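Local atomic coordinates of GDP-L-fucose synthase (Campylobacter jejuni subsp. jejuni serotype O:2, PDB entry 7M13), a protein that binds NADPH and probably catalyses, as a nucleotide-sugar reductase, the synthesis of GDP-D-glycero-L-gluco-heptose for the capsular polysaccharide of Campylobacter jejuni. Residues F108-E117 / L133-K144. Numbering follows the deposited sequence.
Sequences FFGSGYMYPE and LEYGAYSFGAAK. With NAP (NADP nicotinamide-adenine-dinucleotide phosphate), chain E.
Bent at chi2 (-62°) and extended through its last two torsions, the side chain of Lys144 carries its amine to the carbonyl of Phe109, where NZ donates to O at 2.9 Å, tilted 19° from the carbonyl plane. Lys144 NZ also donates to both nicotinamide-ribose hydroxyls of the cofactor, O3D at 2.8 Å and O2D at 3.1 Å, three acceptors that fix the position of the amine. Phe108 CZ packs 3.9 Å from Lys144 CD, and Met114 CE lies against Lys144 CB, its chain crossing the lysine's at about a right angle. This places strand 105-111 of the Rossmann-type sheet over the start of helix 138-158, with the NADP-binding end of the strand beside the Tyr-X-X-X-Lys position of the extended short-chain dehydrogenase family; Phe140 occupies the tyrosine's place here. Phe140 CG stands anti to the backbone N (chi1 177°), which sets the ring edge against Ser111, Phe140 CE2 to Ser111 CB at 3.7 Å. Ser111 OG itself accepts from Tyr113 N in an ST turn. Further out, Ala137 CB sits over one face of the Tyr113 ring, 3.6 Å from its centroid, a CH-pi contact at the helix N-cap. Gly141 CA approaches Tyr113 O at 3.5 Å, and one water links Tyr113 O and Tyr115 O to Glu134 N, while Leu133 CD2 packs against those two carbonyl oxygens.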
loop_
_atom_site.group_PDB
_atom_site.type_symbol
_atom_site.label_atom_id
_atom_site.label_comp_id
_atom_site.label_asym_id
_atom_site.label_seq_id
_atom_site.Cartn_x
_atom_site.Cartn_y
_atom_site.Cartn_z
ATOM N N PHE B 108 -16.126 2.054 -0.096
ATOM C CA PHE B 108 -14.956 2.747 -0.648
ATOM C C PHE B 108 -14.944 2.499 -2.150
ATOM O O PHE B 108 -15.304 1.407 -2.599
ATOM C CB PHE B 108 -13.673 2.210 -0.007
ATOM C CG PHE B 108 -12.387 2.665 -0.642
ATOM C CD1 PHE B 108 -12.076 4.013 -0.701
ATOM C CD2 PHE B 108 -11.453 1.746 -1.079
ATOM C CE1 PHE B 108 -10.894 4.446 -1.270
ATOM C CE2 PHE B 108 -10.277 2.180 -1.659
ATOM C CZ PHE B 108 -10.017 3.526 -1.762
ATOM N N PHE B 109 -14.423 3.418 -2.931
ATOM C CA PHE B 109 -14.342 3.270 -4.405
ATOM C C PHE B 109 -12.890 3.106 -4.824
ATOM O O PHE B 109 -12.011 3.957 -4.494
ATOM C CB PHE B 109 -14.995 4.443 -5.104
ATOM C CG PHE B 109 -16.460 4.539 -4.788
ATOM C CD1 PHE B 109 -17.380 3.766 -5.483
ATOM C CD2 PHE B 109 -16.892 5.268 -3.696
ATOM C CE1 PHE B 109 -18.725 3.828 -5.156
ATOM C CE2 PHE B 109 -18.240 5.317 -3.376
ATOM C CZ PHE B 109 -19.147 4.575 -4.094
ATOM N N GLY B 110 -12.602 2.022 -5.545
ATOM C CA GLY B 110 -11.313 1.806 -6.184
ATOM C C GLY B 110 -11.340 2.192 -7.650
ATOM O O GLY B 110 -12.421 2.508 -8.186
ATOM N N SER B 111 -10.181 2.128 -8.278
ATOM C CA SER B 111 -9.956 2.470 -9.692
ATOM C C SER B 111 -9.361 1.259 -10.385
ATOM O O SER B 111 -8.552 0.551 -9.762
ATOM C CB SER B 111 -9.035 3.682 -9.801
ATOM O OG SER B 111 -8.476 3.775 -11.090
ATOM N N GLY B 112 -9.663 1.092 -11.659
ATOM C CA GLY B 112 -9.012 0.082 -12.503
ATOM C C GLY B 112 -7.511 0.258 -12.550
ATOM O O GLY B 112 -6.827 -0.661 -12.960
ATOM N N TYR B 113 -6.968 1.421 -12.173
ATOM C CA TYR B 113 -5.499 1.594 -12.122
ATOM C C TYR B 113 -4.916 0.709 -11.023
ATOM O O TYR B 113 -3.668 0.570 -10.996
ATOM C CB TYR B 113 -5.107 3.050 -11.890
ATOM C CG TYR B 113 -5.270 3.950 -13.093
ATOM C CD1 TYR B 113 -4.666 3.661 -14.306
ATOM C CD2 TYR B 113 -5.988 5.120 -12.990
ATOM C CE1 TYR B 113 -4.783 4.509 -15.396
ATOM C CE2 TYR B 113 -6.121 5.978 -14.071
ATOM C CZ TYR B 113 -5.530 5.662 -15.277
ATOM O OH TYR B 113 -5.658 6.521 -16.325
ATOM N N MET B 114 -5.773 0.011 -10.269
ATOM C CA MET B 114 -5.306 -0.921 -9.205
ATOM C C MET B 114 -4.995 -2.295 -9.820
ATOM O O MET B 114 -4.531 -3.181 -9.077
ATOM C CB MET B 114 -6.372 -1.083 -8.116
ATOM C CG MET B 114 -7.266 -2.291 -8.322
ATOM S SD MET B 114 -8.592 -2.395 -7.091
ATOM C CE MET B 114 -8.855 -0.657 -6.745
ATOM N N TYR B 115 -5.247 -2.454 -11.126
ATOM C CA TYR B 115 -5.006 -3.701 -11.857
ATOM C C TYR B 115 -3.762 -3.593 -12.720
ATOM O O TYR B 115 -3.435 -2.519 -13.231
ATOM C CB TYR B 115 -6.232 -4.096 -12.681
ATOM C CG TYR B 115 -7.389 -4.573 -11.859
ATOM C CD1 TYR B 115 -7.334 -5.692 -11.038
ATOM C CD2 TYR B 115 -8.597 -3.892 -11.923
ATOM C CE1 TYR B 115 -8.437 -6.123 -10.317
ATOM C CE2 TYR B 115 -9.706 -4.317 -11.216
ATOM C CZ TYR B 115 -9.620 -5.423 -10.394
ATOM O OH TYR B 115 -10.704 -5.841 -9.693
ATOM N N PRO B 116 -3.096 -4.732 -12.986
ATOM C CA PRO B 116 -1.905 -4.747 -13.832
ATOM C C PRO B 116 -2.195 -4.141 -15.210
ATOM O O PRO B 116 -3.245 -4.423 -15.766
ATOM C CB PRO B 116 -1.538 -6.221 -13.969
ATOM C CG PRO B 116 -2.128 -6.874 -12.721
ATOM C CD PRO B 116 -3.406 -6.081 -12.468
ATOM N N GLU B 117 -1.255 -3.359 -15.747
ATOM C CA GLU B 117 -1.403 -2.706 -17.070
ATOM C C GLU B 117 -1.734 -3.781 -18.123
ATOM O O GLU B 117 -2.609 -3.546 -18.949
ATOM C CB GLU B 117 -0.087 -1.991 -17.386
ATOM C CG GLU B 117 -0.067 -1.330 -18.750
ATOM C CD GLU B 117 1.114 -0.395 -18.936
ATOM O OE1 GLU B 117 2.164 -0.652 -18.337
ATOM O OE2 GLU B 117 0.967 0.568 -19.691
ATOM N N LEU B 133 1.840 -2.272 -12.579
ATOM C CA LEU B 133 0.839 -1.241 -12.827
ATOM C C LEU B 133 1.355 -0.333 -13.951
ATOM O O LEU B 133 2.583 -0.304 -14.170
ATOM C CB LEU B 133 0.641 -0.444 -11.533
ATOM C CG LEU B 133 0.212 -1.216 -10.282
ATOM C CD1 LEU B 133 0.078 -0.224 -9.139
ATOM C CD2 LEU B 133 -1.098 -1.963 -10.503
ATOM N N GLU B 134 0.444 0.383 -14.573
ATOM C CA GLU B 134 0.742 1.448 -15.578
ATOM C C GLU B 134 1.607 2.513 -14.905
ATOM O O GLU B 134 1.324 2.910 -13.756
ATOM C CB GLU B 134 -0.549 2.066 -16.110
ATOM C CG GLU B 134 -0.314 2.954 -17.321
ATOM C CD GLU B 134 -0.086 4.415 -16.966
ATOM O OE1 GLU B 134 0.767 5.066 -17.640
ATOM O OE2 GLU B 134 -0.763 4.911 -16.009
ATOM N N TYR B 135 2.644 2.975 -15.585
ATOM C CA TYR B 135 3.665 3.850 -14.980
ATOM C C TYR B 135 3.068 5.166 -14.453
ATOM O O TYR B 135 3.355 5.589 -13.305
ATOM C CB TYR B 135 4.762 4.138 -15.994
ATOM C CG TYR B 135 5.866 4.892 -15.336
ATOM C CD1 TYR B 135 6.823 4.198 -14.629
ATOM C CD2 TYR B 135 5.889 6.273 -15.319
ATOM C CE1 TYR B 135 7.815 4.855 -13.935
ATOM C CE2 TYR B 135 6.885 6.958 -14.628
ATOM C CZ TYR B 135 7.851 6.228 -13.952
ATOM O OH TYR B 135 8.874 6.801 -13.271
ATOM N N GLY B 136 2.274 5.871 -15.251
ATOM C CA GLY B 136 1.766 7.183 -14.840
ATOM C C GLY B 136 0.910 7.094 -13.588
ATOM O O GLY B 136 0.982 8.005 -12.713
ATOM N N ALA B 137 0.148 6.025 -13.450
ATOM C CA ALA B 137 -0.814 5.880 -12.336
ATOM C C ALA B 137 -0.248 4.918 -11.291
ATOM O O ALA B 137 -0.999 4.418 -10.452
ATOM C CB ALA B 137 -2.151 5.433 -12.863
ATOM N N TYR B 138 1.055 4.681 -11.307
ATOM C CA TYR B 138 1.667 3.642 -10.436
ATOM C C TYR B 138 1.396 3.943 -8.963
ATOM O O TYR B 138 0.998 3.056 -8.172
ATOM C CB TYR B 138 3.165 3.631 -10.734
ATOM C CG TYR B 138 4.042 2.686 -9.948
ATOM C CD1 TYR B 138 4.083 1.316 -10.197
ATOM C CD2 TYR B 138 4.873 3.180 -8.952
ATOM C CE1 TYR B 138 4.944 0.475 -9.503
ATOM C CE2 TYR B 138 5.754 2.356 -8.270
ATOM C CZ TYR B 138 5.780 1.004 -8.536
ATOM O OH TYR B 138 6.659 0.208 -7.848
ATOM N N SER B 139 1.687 5.155 -8.534
ATOM C CA SER B 139 1.543 5.526 -7.116
ATOM C C SER B 139 0.076 5.650 -6.718
ATOM O O SER B 139 -0.291 5.239 -5.598
ATOM C CB SER B 139 2.358 6.721 -6.794
ATOM O OG SER B 139 1.839 7.891 -7.390
ATOM N N PHE B 140 -0.767 6.144 -7.605
ATOM C CA PHE B 140 -2.224 6.235 -7.360
ATOM C C PHE B 140 -2.814 4.833 -7.253
ATOM O O PHE B 140 -3.572 4.553 -6.308
ATOM C CB PHE B 140 -2.841 7.023 -8.506
ATOM C CG PHE B 140 -4.333 7.132 -8.430
ATOM C CD1 PHE B 140 -4.950 8.130 -7.708
ATOM C CD2 PHE B 140 -5.120 6.231 -9.117
ATOM C CE1 PHE B 140 -6.333 8.210 -7.658
ATOM C CE2 PHE B 140 -6.496 6.332 -9.072
ATOM C CZ PHE B 140 -7.092 7.307 -8.338
ATOM N N GLY B 141 -2.464 3.949 -8.188
ATOM C CA GLY B 141 -2.960 2.561 -8.160
ATOM C C GLY B 141 -2.515 1.871 -6.892
ATOM O O GLY B 141 -3.300 1.120 -6.316
ATOM N N ALA B 142 -1.268 2.077 -6.466
ATOM C CA ALA B 142 -0.768 1.470 -5.211
ATOM C C ALA B 142 -1.616 1.981 -4.048
ATOM O O ALA B 142 -1.960 1.172 -3.153
ATOM C CB ALA B 142 0.704 1.734 -5.029
ATOM N N ALA B 143 -1.935 3.280 -4.002
ATOM C CA ALA B 143 -2.784 3.801 -2.908
ATOM C C ALA B 143 -4.154 3.122 -2.953
ATOM O O ALA B 143 -4.655 2.669 -1.882
ATOM C CB ALA B 143 -2.889 5.295 -3.026
ATOM N N LYS B 144 -4.707 2.906 -4.135
ATOM C CA LYS B 144 -6.046 2.265 -4.252
ATOM C C LYS B 144 -5.984 0.788 -3.823
ATOM O O LYS B 144 -6.888 0.337 -3.153
ATOM C CB LYS B 144 -6.594 2.412 -5.661
ATOM C CG LYS B 144 -7.064 3.826 -5.983
ATOM C CD LYS B 144 -8.207 4.295 -5.107
ATOM C CE LYS B 144 -8.944 5.456 -5.727
ATOM N NZ LYS B 144 -10.000 5.974 -4.834
HETATM P PA NAP E . -14.061 13.879 -7.664
HETATM O O1A NAP E . -12.650 14.085 -8.128
HETATM O O2A NAP E . -15.163 14.396 -8.557
HETATM O O5B NAP E . -14.314 14.516 -6.251
HETATM C C5B NAP E . -13.412 14.278 -5.171
HETATM C C4B NAP E . -13.902 15.091 -4.014
HETATM O O4B NAP E . -13.050 14.779 -2.886
HETATM C C3B NAP E . -13.827 16.618 -4.221
HETATM O O3B NAP E . -15.101 17.196 -3.960
HETATM C C2B NAP E . -12.732 17.056 -3.256
HETATM O O2B NAP E . -12.977 18.323 -2.644
HETATM C C1B NAP E . -12.811 15.978 -2.180
HETATM N N9A NAP E . -11.566 15.868 -1.450
HETATM C C8A NAP E . -10.333 15.554 -1.933
HETATM N N7A NAP E . -9.373 15.649 -1.044
HETATM C C5A NAP E . -10.018 16.064 0.101
HETATM C C6A NAP E . -9.542 16.361 1.391
HETATM N N6A NAP E . -8.252 16.323 1.742
HETATM N N1A NAP E . -10.459 16.762 2.300
HETATM C C2A NAP E . -11.748 16.832 1.940
HETATM N N3A NAP E . -12.304 16.585 0.752
HETATM C C4A NAP E . -11.370 16.209 -0.132
HETATM O O3 NAP E . -14.287 12.318 -7.409
HETATM P PN NAP E . -15.087 11.281 -8.300
HETATM O O1N NAP E . -14.638 11.431 -9.701
HETATM O O2N NAP E . -16.515 11.440 -7.958
HETATM O O5D NAP E . -14.529 9.894 -7.704
HETATM C C5D NAP E . -15.198 9.241 -6.649
HETATM C C4D NAP E . -14.459 7.966 -6.358
HETATM O O4D NAP E . -14.515 7.090 -7.517
HETATM C C3D NAP E . -12.973 8.143 -6.018
HETATM O O3D NAP E . -12.556 7.178 -5.042
HETATM C C2D NAP E . -12.332 7.897 -7.355
HETATM O O2D NAP E . -10.951 7.559 -7.274
HETATM C C1D NAP E . -13.180 6.766 -7.899
HETATM N N1N NAP E . -13.054 6.666 -9.370
HETATM C C2N NAP E . -13.438 7.685 -10.197
HETATM C C3N NAP E . -13.229 7.606 -11.532
HETATM C C7N NAP E . -13.614 8.689 -12.476
HETATM O O7N NAP E . -13.551 8.467 -13.703
HETATM N N7N NAP E . -14.021 9.847 -11.963
HETATM C C4N NAP E . -12.655 6.406 -12.108
HETATM C C5N NAP E . -12.312 5.351 -11.181
HETATM C C6N NAP E . -12.443 5.532 -9.903
HETATM P P2B NAP E . -12.675 19.691 -3.452
HETATM O O1X NAP E . -13.826 19.799 -4.413
HETATM O O2X NAP E . -11.347 19.617 -4.065
HETATM O O3X NAP E . -12.703 20.769 -2.351
HETATM O O HOH W 1 -2.377 0.027 -13.616
HETATM O O HOH W 2 3.396 1.720 -18.117
#